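Local coordinates for protein tonb-dependent siderophore receptor (Acinetobacter baumannii, PDB 5FP1) that probably takes part in the first step of iron uptake across the outer membrane by binding iron-chelating siderophores, possibly ferric enterobactin, at residues Asn283-Asn297 / Thr325-Lys339. Residues are numbered along the deposited sequence; the frame is centred on the assembly and turned at random.
Sequences NITITNTAMYAKSKN and TDSETFTDQLALTGK. With C8E ((hydroxyethyloxy)tri(ethyloxy)octane), chain J.
Strands 284-304 and 315-341, a β-hairpin of the TonB-dependent receptor barrel wall, are in continuous antiparallel register here from I284–G338 to N297–T325. Paired backbone N-H and C=O groups of alternate pairs, T285–T337 through N297–T325, hold the register. On the face carrying I284, Y292 and K294, I284 CG2 meets L336 CD1 at 3.6 Å, and I286 CD1 lies against L334 CD1. N288 ND2 is modelled 2.5 Å from D332 OD1, too close for an ordinary bond, so its detail is doubtful. The side chains of Y292 and F330 run side by side, their rings oblique at 46°; F330 CD1 sits over one Y292 face, 3.4 Å from CE2, while C6 of the bound detergent C8E lies at the Y292 ring edge. With CG anti to the backbone N (chi1 171°), K294 reaches across the pair, where its NZ bridges E328 OE2 at 2.7 Å on the anti lone pair and D326 OD1 at 2.9 Å on the syn one. On the other face, water 1 joins T287 OG1 and T337 OG1 and donates to A335 O and T285 O; waters 2, 3 and 5 link T289, T331 and T325 hydroxyls to Q333, M291 and S295 carbonyls; I101 of the plug packs on M291 and T331. C8E against Y292, K294 and F330 is consistent with an outer, membrane-facing side opposite a polar, plug-facing interior; charges of K294, D326, E328 and, through a long contact, K296 probably offset one another.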
ATOM      1  N   ASN A 283       9.908 -33.796   0.689  1.00 34.72           N
ATOM      2  CA  ASN A 283       8.978 -32.987   1.497  1.00 41.94           C
ATOM      3  C   ASN A 283       9.614 -31.839   2.300  1.00 35.60           C
ATOM      4  O   ASN A 283       8.918 -31.170   3.069  1.00 41.04           O
ATOM      5  CB  ASN A 283       8.263 -33.883   2.506  1.00 36.67           C
ATOM      6  CG  ASN A 283       7.318 -34.858   1.856  1.00 49.66           C
ATOM      7  OD1 ASN A 283       6.582 -34.529   0.919  1.00 54.95           O
ATOM      8  ND2 ASN A 283       7.320 -36.065   2.364  1.00 46.98           N
ATOM      9  N   ILE A 284      10.925 -31.676   2.202  1.00 31.25           N
ATOM     10  CA  ILE A 284      11.622 -30.625   2.933  1.00 31.13           C
ATOM     11  C   ILE A 284      12.572 -29.870   2.001  1.00 37.15           C
ATOM     12  O   ILE A 284      13.422 -30.468   1.320  1.00 29.39           O
ATOM     13  CB  ILE A 284      12.376 -31.192   4.129  1.00 32.66           C
ATOM     14  CG1 ILE A 284      11.389 -31.916   5.048  1.00 40.36           C
ATOM     15  CG2 ILE A 284      13.116 -30.094   4.891  1.00 33.97           C
ATOM     16  CD1 ILE A 284      12.060 -32.744   6.105  1.00 42.38           C
ATOM     17  N   THR A 285      12.424 -28.547   1.991  1.00 26.92           N
ATOM     18  CA  THR A 285      13.154 -27.668   1.081  1.00 27.64           C
ATOM     19  C   THR A 285      13.861 -26.596   1.918  1.00 30.37           C
ATOM     20  O   THR A 285      13.284 -26.069   2.885  1.00 26.73           O
ATOM     21  CB  THR A 285      12.177 -27.035   0.051  1.00 29.11           C
ATOM     22  OG1 THR A 285      11.564 -28.065  -0.728  1.00 31.53           O
ATOM     23  CG2 THR A 285      12.861 -26.061  -0.906  1.00 30.86           C
ATOM     24  N   ILE A 286      15.114 -26.306   1.569  1.00 25.54           N
ATOM     25  CA  ILE A 286      15.839 -25.167   2.131  1.00 25.15           C
ATOM     26  C   ILE A 286      15.958 -24.107   1.045  1.00 28.47           C
ATOM     27  O   ILE A 286      16.310 -24.417  -0.116  1.00 23.51           O
ATOM     28  CB  ILE A 286      17.222 -25.555   2.689  1.00 25.20           C
ATOM     29  CG1 ILE A 286      17.919 -24.359   3.323  1.00 28.64           C
ATOM     30  CG2 ILE A 286      18.123 -26.165   1.605  1.00 28.86           C
ATOM     31  CD1 ILE A 286      17.359 -23.919   4.659  1.00 38.52           C
ATOM     32  N   THR A 287      15.623 -22.868   1.405  1.00 23.75           N
ATOM     33  CA  THR A 287      15.594 -21.753   0.432  1.00 24.42           C
ATOM     34  C   THR A 287      16.381 -20.588   1.008  1.00 24.52           C
ATOM     35  O   THR A 287      16.239 -20.280   2.190  1.00 21.64           O
ATOM     36  CB  THR A 287      14.152 -21.308   0.134  1.00 26.39           C
ATOM     37  OG1 THR A 287      13.393 -22.415  -0.363  1.00 25.23           O
ATOM     38  CG2 THR A 287      14.120 -20.200  -0.909  1.00 27.47           C
ATOM     39  N   ASN A 288      17.237 -19.968   0.193  1.00 21.97           N
ATOM     40  CA  ASN A 288      17.878 -18.716   0.532  1.00 22.46           C
ATOM     41  C   ASN A 288      17.504 -17.679  -0.508  1.00 25.48           C
ATOM     42  O   ASN A 288      17.625 -17.910  -1.710  1.00 21.86           O
ATOM     43  CB  ASN A 288      19.412 -18.802   0.611  1.00 23.33           C
ATOM     44  CG  ASN A 288      20.038 -17.519   1.148  1.00 22.03           C
ATOM     45  OD1 ASN A 288      20.513 -16.651   0.387  1.00 30.51           O
ATOM     46  ND2 ASN A 288      19.971 -17.342   2.432  1.00 19.40           N
ATOM     47  N   THR A 289      17.038 -16.535  -0.035  1.00 20.03           N
ATOM     48  CA  THR A 289      16.692 -15.442  -0.924  1.00 21.33           C
ATOM     49  C   THR A 289      17.518 -14.221  -0.513  1.00 21.79           C
ATOM     50  O   THR A 289      17.510 -13.796   0.640  1.00 22.38           O
ATOM     51  CB  THR A 289      15.192 -15.136  -0.884  1.00 24.38           C
ATOM     52  OG1 THR A 289      14.428 -16.336  -1.045  1.00 26.73           O
ATOM     53  CG2 THR A 289      14.794 -14.125  -1.984  1.00 24.46           C
ATOM     54  N   ALA A 290      18.272 -13.688  -1.460  1.00 23.88           N
ATOM     55  CA  ALA A 290      19.040 -12.468  -1.245  1.00 21.23           C
ATOM     56  C   ALA A 290      18.432 -11.391  -2.152  1.00 23.08           C
ATOM     57  O   ALA A 290      18.209 -11.654  -3.341  1.00 23.09           O
ATOM     58  CB  ALA A 290      20.515 -12.717  -1.581  1.00 25.41           C
ATOM     59  N   MET A 291      18.128 -10.214  -1.594  1.00 21.67           N
ATOM     60  CA  MET A 291      17.487  -9.105  -2.352  1.00 21.19           C
ATOM     61  C   MET A 291      18.236  -7.811  -2.102  1.00 19.09           C
ATOM     62  O   MET A 291      18.565  -7.478  -0.977  1.00 20.46           O
ATOM     63  CB  MET A 291      15.998  -8.911  -2.024  1.00 22.93           C
ATOM     64  CG  MET A 291      15.421  -7.495  -2.402  1.00 30.50           C
ATOM     65  SD  MET A 291      13.620  -7.624  -2.346  1.00 51.20           S
ATOM     66  CE  MET A 291      13.205  -5.913  -2.174  1.00 35.52           C
ATOM     67  N   TYR A 292      18.515  -7.107  -3.185  1.00 18.83           N
ATOM     68  CA  TYR A 292      19.235  -5.861  -3.155  1.00 22.88           C
ATOM     69  C   TYR A 292      18.273  -4.828  -3.753  1.00 20.82           C
ATOM     70  O   TYR A 292      17.757  -5.028  -4.848  1.00 22.31           O
ATOM     71  CB  TYR A 292      20.496  -5.971  -4.031  1.00 26.96           C
ATOM     72  CG  TYR A 292      21.481  -7.082  -3.626  1.00 38.15           C
ATOM     73  CD1 TYR A 292      21.286  -8.416  -4.027  1.00 42.91           C
ATOM     74  CD2 TYR A 292      22.609  -6.792  -2.855  1.00 46.31           C
ATOM     75  CE1 TYR A 292      22.169  -9.412  -3.656  1.00 40.13           C
ATOM     76  CE2 TYR A 292      23.497  -7.787  -2.478  1.00 46.08           C
ATOM     77  CZ  TYR A 292      23.269  -9.087  -2.888  1.00 44.67           C
ATOM     78  OH  TYR A 292      24.150 -10.062  -2.517  1.00 58.36           O
ATOM     79  N   ALA A 293      17.998  -3.742  -3.043  1.00 19.62           N
ATOM     80  CA  ALA A 293      17.051  -2.751  -3.560  1.00 19.29           C
ATOM     81  C   ALA A 293      17.645  -1.364  -3.515  1.00 18.66           C
ATOM     82  O   ALA A 293      18.308  -0.992  -2.556  1.00 20.65           O
ATOM     83  CB  ALA A 293      15.739  -2.779  -2.790  1.00 22.63           C
ATOM     84  N   LYS A 294      17.389  -0.591  -4.558  1.00 16.61           N
ATOM     85  CA  LYS A 294      17.801   0.804  -4.586  1.00 19.00           C
ATOM     86  C   LYS A 294      16.542   1.604  -4.899  1.00 19.26           C
ATOM     87  O   LYS A 294      15.791   1.255  -5.813  1.00 18.00           O
ATOM     88  CB  LYS A 294      18.873   1.036  -5.655  1.00 20.80           C
ATOM     89  CG  LYS A 294      19.179   2.513  -5.875  1.00 28.75           C
ATOM     90  CD  LYS A 294      20.650   2.811  -5.757  1.00 37.67           C
ATOM     91  CE  LYS A 294      20.944   4.291  -5.862  1.00 40.57           C
ATOM     92  NZ  LYS A 294      21.888   4.655  -4.778  1.00 34.29           N
ATOM     93  N   SER A 295      16.277   2.640  -4.117  1.00 17.78           N
ATOM     94  CA  SER A 295      15.033   3.380  -4.271  1.00 16.92           C
ATOM     95  C   SER A 295      15.298   4.872  -4.110  1.00 19.11           C
ATOM     96  O   SER A 295      15.820   5.310  -3.071  1.00 16.91           O
ATOM     97  CB  SER A 295      14.006   2.909  -3.224  1.00 19.88           C
ATOM     98  OG  SER A 295      12.740   3.533  -3.431  1.00 19.87           O
ATOM     99  N   LYS A 296      14.948   5.638  -5.142  1.00 17.74           N
ATOM    100  CA  LYS A 296      15.097   7.090  -5.134  1.00 17.85           C
ATOM    101  C   LYS A 296      13.767   7.786  -5.308  1.00 16.39           C
ATOM    102  O   LYS A 296      12.898   7.308  -6.021  1.00 16.36           O
ATOM    103  CB  LYS A 296      16.054   7.528  -6.257  1.00 19.58           C
ATOM    104  CG  LYS A 296      17.407   6.849  -6.134  1.00 26.09           C
ATOM    105  CD  LYS A 296      18.384   7.215  -7.251  1.00 33.24           C
ATOM    106  CE  LYS A 296      18.790   8.668  -7.150  1.00 45.98           C
ATOM    107  NZ  LYS A 296      20.150   8.891  -7.722  1.00 68.16           N
ATOM    108  N   ASN A 297      13.621   8.931  -4.650  1.00 14.91           N
ATOM    109  CA  ASN A 297      12.427   9.731  -4.734  1.00 14.88           C
ATOM    110  C   ASN A 297      12.863  11.180  -4.677  1.00 17.28           C
ATOM    111  O   ASN A 297      13.669  11.570  -3.814  1.00 18.87           O
ATOM    112  CB  ASN A 297      11.500   9.356  -3.551  1.00 15.63           C
ATOM    113  CG  ASN A 297      10.071   9.852  -3.695  1.00 17.88           C
ATOM    114  OD1 ASN A 297       9.590  10.256  -4.779  1.00 15.46           O
ATOM    115  ND2 ASN A 297       9.342   9.779  -2.568  1.00 19.97           N
ATOM    116  N   THR A 325      15.219  11.582  -1.526  1.00 15.90           N
ATOM    117  CA  THR A 325      15.682  10.430  -0.785  1.00 15.82           C
ATOM    118  C   THR A 325      16.430   9.470  -1.695  1.00 17.62           C
ATOM    119  O   THR A 325      16.070   9.287  -2.879  1.00 16.22           O
ATOM    120  CB  THR A 325      14.551   9.666  -0.062  1.00 17.33           C
ATOM    121  OG1 THR A 325      13.558   9.181  -0.999  1.00 16.55           O
ATOM    122  CG2 THR A 325      13.895  10.570   0.985  1.00 18.78           C
ATOM    123  N   ASP A 326      17.385   8.781  -1.091  1.00 15.69           N
ATOM    124  CA  ASP A 326      18.163   7.761  -1.804  1.00 17.41           C
ATOM    125  C   ASP A 326      18.448   6.647  -0.824  1.00 17.47           C
ATOM    126  O   ASP A 326      19.154   6.837   0.169  1.00 17.78           O
ATOM    127  CB  ASP A 326      19.460   8.357  -2.337  1.00 20.74           C
ATOM    128  CG  ASP A 326      20.252   7.377  -3.212  1.00 30.81           C
ATOM    129  OD1 ASP A 326      20.089   6.162  -3.089  1.00 30.83           O
ATOM    130  OD2 ASP A 326      21.074   7.839  -4.006  1.00 42.75           O
ATOM    131  N   SER A 327      17.839   5.504  -1.076  1.00 16.54           N
ATOM    132  CA  SER A 327      17.912   4.385  -0.166  1.00 17.39           C
ATOM    133  C   SER A 327      18.481   3.132  -0.834  1.00 18.93           C
ATOM    134  O   SER A 327      18.147   2.825  -1.972  1.00 18.37           O
ATOM    135  CB  SER A 327      16.521   4.082   0.374  1.00 18.56           C
ATOM    136  OG  SER A 327      16.528   2.888   1.148  1.00 22.52           O
ATOM    137  N   GLU A 328      19.276   2.379  -0.083  1.00 16.01           N
ATOM    138  CA  GLU A 328      19.740   1.052  -0.498  1.00 19.30           C
ATOM    139  C   GLU A 328      19.472   0.050   0.600  1.00 16.25           C
ATOM    140  O   GLU A 328      19.732   0.325   1.782  1.00 17.28           O
ATOM    141  CB  GLU A 328      21.258   1.076  -0.816  1.00 21.42           C
ATOM    142  CG  GLU A 328      21.546   2.030  -1.952  1.00 25.66           C
ATOM    143  CD  GLU A 328      22.999   1.994  -2.455  1.00 43.12           C
ATOM    144  OE1 GLU A 328      23.841   1.249  -1.903  1.00 36.37           O
ATOM    145  OE2 GLU A 328      23.281   2.738  -3.412  1.00 38.94           O
ATOM    146  N   THR A 329      18.960  -1.106   0.213  1.00 16.31           N
ATOM    147  CA  THR A 329      18.617  -2.135   1.201  1.00 16.14           C
ATOM    148  C   THR A 329      19.142  -3.493   0.748  1.00 17.66           C
ATOM    149  O   THR A 329      19.046  -3.838  -0.422  1.00 19.84           O
ATOM    150  CB  THR A 329      17.079  -2.261   1.372  1.00 17.56           C
ATOM    151  OG1 THR A 329      16.505  -0.962   1.614  1.00 19.59           O
ATOM    152  CG2 THR A 329      16.757  -3.198   2.510  1.00 19.76           C
ATOM    153  N   PHE A 330      19.694  -4.252   1.678  1.00 17.01           N
ATOM    154  CA  PHE A 330      20.022  -5.657   1.440  1.00 17.30           C
ATOM    155  C   PHE A 330      19.256  -6.504   2.432  1.00 15.51           C
ATOM    156  O   PHE A 330      19.259  -6.213   3.635  1.00 19.04           O
ATOM    157  CB  PHE A 330      21.519  -5.933   1.652  1.00 21.31           C
ATOM    158  CG  PHE A 330      21.863  -7.416   1.619  1.00 20.58           C
ATOM    159  CD1 PHE A 330      21.790  -8.130   0.440  1.00 28.17           C
ATOM    160  CD2 PHE A 330      22.207  -8.082   2.774  1.00 25.16           C
ATOM    161  CE1 PHE A 330      22.073  -9.492   0.406  1.00 29.39           C
ATOM    162  CE2 PHE A 330      22.486  -9.438   2.751  1.00 26.28           C
ATOM    163  CZ  PHE A 330      22.394 -10.144   1.570  1.00 24.94           C
ATOM    164  N   THR A 331      18.620  -7.556   1.928  1.00 16.89           N
ATOM    165  CA  THR A 331      17.911  -8.504   2.783  1.00 17.00           C
ATOM    166  C   THR A 331      18.317  -9.923   2.398  1.00 20.65           C
ATOM    167  O   THR A 331      18.428 -10.239   1.212  1.00 19.83           O
ATOM    168  CB  THR A 331      16.381  -8.336   2.615  1.00 19.68           C
ATOM    169  OG1 THR A 331      16.020  -6.970   2.865  1.00 19.32           O
ATOM    170  CG2 THR A 331      15.615  -9.241   3.589  1.00 21.56           C
ATOM    171  N   ASP A 332      18.520 -10.774   3.394  1.00 19.54           N
ATOM    172  CA  ASP A 332      18.681 -12.206   3.143  1.00 19.13           C
ATOM    173  C   ASP A 332      17.717 -12.969   4.051  1.00 17.44           C
ATOM    174  O   ASP A 332      17.695 -12.735   5.260  1.00 20.17           O
ATOM    175  CB  ASP A 332      20.105 -12.646   3.405  1.00 19.10           C
ATOM    176  CG  ASP A 332      20.374 -14.044   2.874  1.00 23.85           C
ATOM    177  OD1 ASP A 332      19.826 -15.022   3.450  1.00 23.52           O
ATOM    178  OD2 ASP A 332      21.053 -14.147   1.833  1.00 25.08           O
ATOM    179  N   GLN A 333      16.929 -13.857   3.459  1.00 17.89           N
ATOM    180  CA  GLN A 333      16.034 -14.762   4.210  1.00 20.45           C
ATOM    181  C   GLN A 333      16.437 -16.207   3.928  1.00 21.03           C
ATOM    182  O   GLN A 333      16.528 -16.619   2.768  1.00 23.57           O
ATOM    183  CB  GLN A 333      14.590 -14.629   3.743  1.00 18.97           C
ATOM    184  CG  GLN A 333      13.969 -13.284   3.961  1.00 23.63           C
ATOM    185  CD  GLN A 333      12.539 -13.228   3.446  1.00 25.24           C
ATOM    186  OE1 GLN A 333      12.178 -13.946   2.517  1.00 27.48           O
ATOM    187  NE2 GLN A 333      11.733 -12.347   4.030  1.00 26.09           N
ATOM    188  N   LEU A 334      16.590 -16.984   4.989  1.00 21.13           N
ATOM    189  CA  LEU A 334      16.902 -18.417   4.888  1.00 20.80           C
ATOM    190  C   LEU A 334      15.749 -19.153   5.557  1.00 22.93           C
ATOM    191  O   LEU A 334      15.426 -18.858   6.706  1.00 23.27           O
ATOM    192  CB  LEU A 334      18.214 -18.689   5.633  1.00 23.05           C
ATOM    193  CG  LEU A 334      18.760 -20.119   5.679  1.00 25.26           C
ATOM    194  CD1 LEU A 334      19.119 -20.554   4.271  1.00 25.96           C
ATOM    195  CD2 LEU A 334      19.975 -20.141   6.580  1.00 31.51           C
ATOM    196  N   ALA A 335      15.071 -20.026   4.814  1.00 21.46           N
ATOM    197  CA  ALA A 335      13.861 -20.678   5.299  1.00 22.80           C
ATOM    198  C   ALA A 335      13.923 -22.163   4.987  1.00 26.73           C
ATOM    199  O   ALA A 335      14.183 -22.557   3.851  1.00 24.22           O
ATOM    200  CB  ALA A 335      12.626 -20.105   4.638  1.00 23.52           C
ATOM    201  N   LEU A 336      13.631 -22.964   5.997  1.00 22.91           N
ATOM    202  CA  LEU A 336      13.421 -24.397   5.819  1.00 24.69           C
ATOM    203  C   LEU A 336      11.924 -24.664   5.901  1.00 25.02           C
ATOM    204  O   LEU A 336      11.276 -24.359   6.917  1.00 23.94           O
ATOM    205  CB  LEU A 336      14.142 -25.129   6.945  1.00 26.50           C
ATOM    206  CG  LEU A 336      14.065 -26.659   6.907  1.00 29.11           C
ATOM    207  CD1 LEU A 336      14.941 -27.171   5.789  1.00 25.64           C
ATOM    208  CD2 LEU A 336      14.533 -27.223   8.237  1.00 34.61           C
ATOM    209  N   THR A 337      11.368 -25.223   4.831  1.00 24.11           N
ATOM    210  CA  THR A 337       9.953 -25.460   4.752  1.00 27.70           C
ATOM    211  C   THR A 337       9.651 -26.920   4.433  1.00 32.32           C
ATOM    212  O   THR A 337      10.482 -27.646   3.880  1.00 28.41           O
ATOM    213  CB  THR A 337       9.300 -24.635   3.626  1.00 28.01           C
ATOM    214  OG1 THR A 337      10.001 -24.868   2.396  1.00 27.17           O
ATOM    215  CG2 THR A 337       9.327 -23.139   3.950  1.00 28.78           C
ATOM    216  N   GLY A 338       8.428 -27.329   4.722  1.00 30.47           N
ATOM    217  CA  GLY A 338       7.966 -28.619   4.254  1.00 33.38           C
ATOM    218  C   GLY A 338       6.976 -29.245   5.196  1.00 34.31           C
ATOM    219  O   GLY A 338       6.233 -28.550   5.899  1.00 26.90           O
ATOM    220  N   LYS A 339       6.949 -30.571   5.199  1.00 32.70           N
ATOM    221  CA  LYS A 339       6.055 -31.290   6.092  1.00 34.84           C
ATOM    222  C   LYS A 339       6.712 -32.519   6.681  1.00 42.80           C
ATOM    223  O   LYS A 339       7.588 -33.137   6.065  1.00 39.02           O
ATOM    224  CB  LYS A 339       4.750 -31.635   5.393  1.00 38.13           C
ATOM    225  CG  LYS A 339       4.867 -32.179   4.000  1.00 50.21           C
ATOM    226  CD  LYS A 339       3.591 -31.885   3.222  1.00 58.39           C
ATOM    227  CE  LYS A 339       3.727 -32.287   1.760  1.00 72.14           C
ATOM    228  NZ  LYS A 339       3.583 -33.758   1.574  1.00 77.27           N
TER
HETATM  229  C1  C8E J1724      23.695  -0.638   3.146  1.00 46.92           C
HETATM  230  C2  C8E J1724      22.809  -1.717   2.565  1.00 48.56           C
HETATM  231  C3  C8E J1724      23.141  -1.981   1.097  1.00 52.07           C
HETATM  232  C4  C8E J1724      24.183  -3.086   0.951  1.00 60.39           C
HETATM  233  C5  C8E J1724      24.595  -3.310  -0.500  1.00 59.90           C
HETATM  234  C6  C8E J1724      23.384  -3.621  -1.364  1.00 65.59           C
HETATM  235  C7  C8E J1724      22.740  -2.351  -1.924  1.00 54.67           C
HETATM  236  C8  C8E J1724      21.914  -2.660  -3.165  1.00 46.88           C
HETATM  237  O9  C8E J1724      22.209  -1.679  -4.158  1.00 50.76           O
HETATM  238  C10 C8E J1724      21.312  -1.683  -5.279  1.00 58.32           C
HETATM  239  C11 C8E J1724      20.975  -3.090  -5.774  1.00 57.13           C
HETATM  240  O12 C8E J1724      20.321  -3.041  -7.053  1.00 69.48           O
HETATM  241  O   HOH W   1      12.156 -23.142   1.930  1.00 30.87           O
HETATM  242  O   HOH W   2      14.308 -17.716   1.443  1.00 29.96           O
HETATM  243  O   HOH W   3      16.255  -5.706   0.463  1.00 24.32           O
HETATM  244  O   HOH W   4      16.165   0.600  -0.594  1.00 20.18           O
HETATM  245  O   HOH W   5      14.184   6.544  -1.247  1.00 20.64           O
HETATM  246  O   HOH W   6      10.926   8.939  -0.190  1.00 16.34           O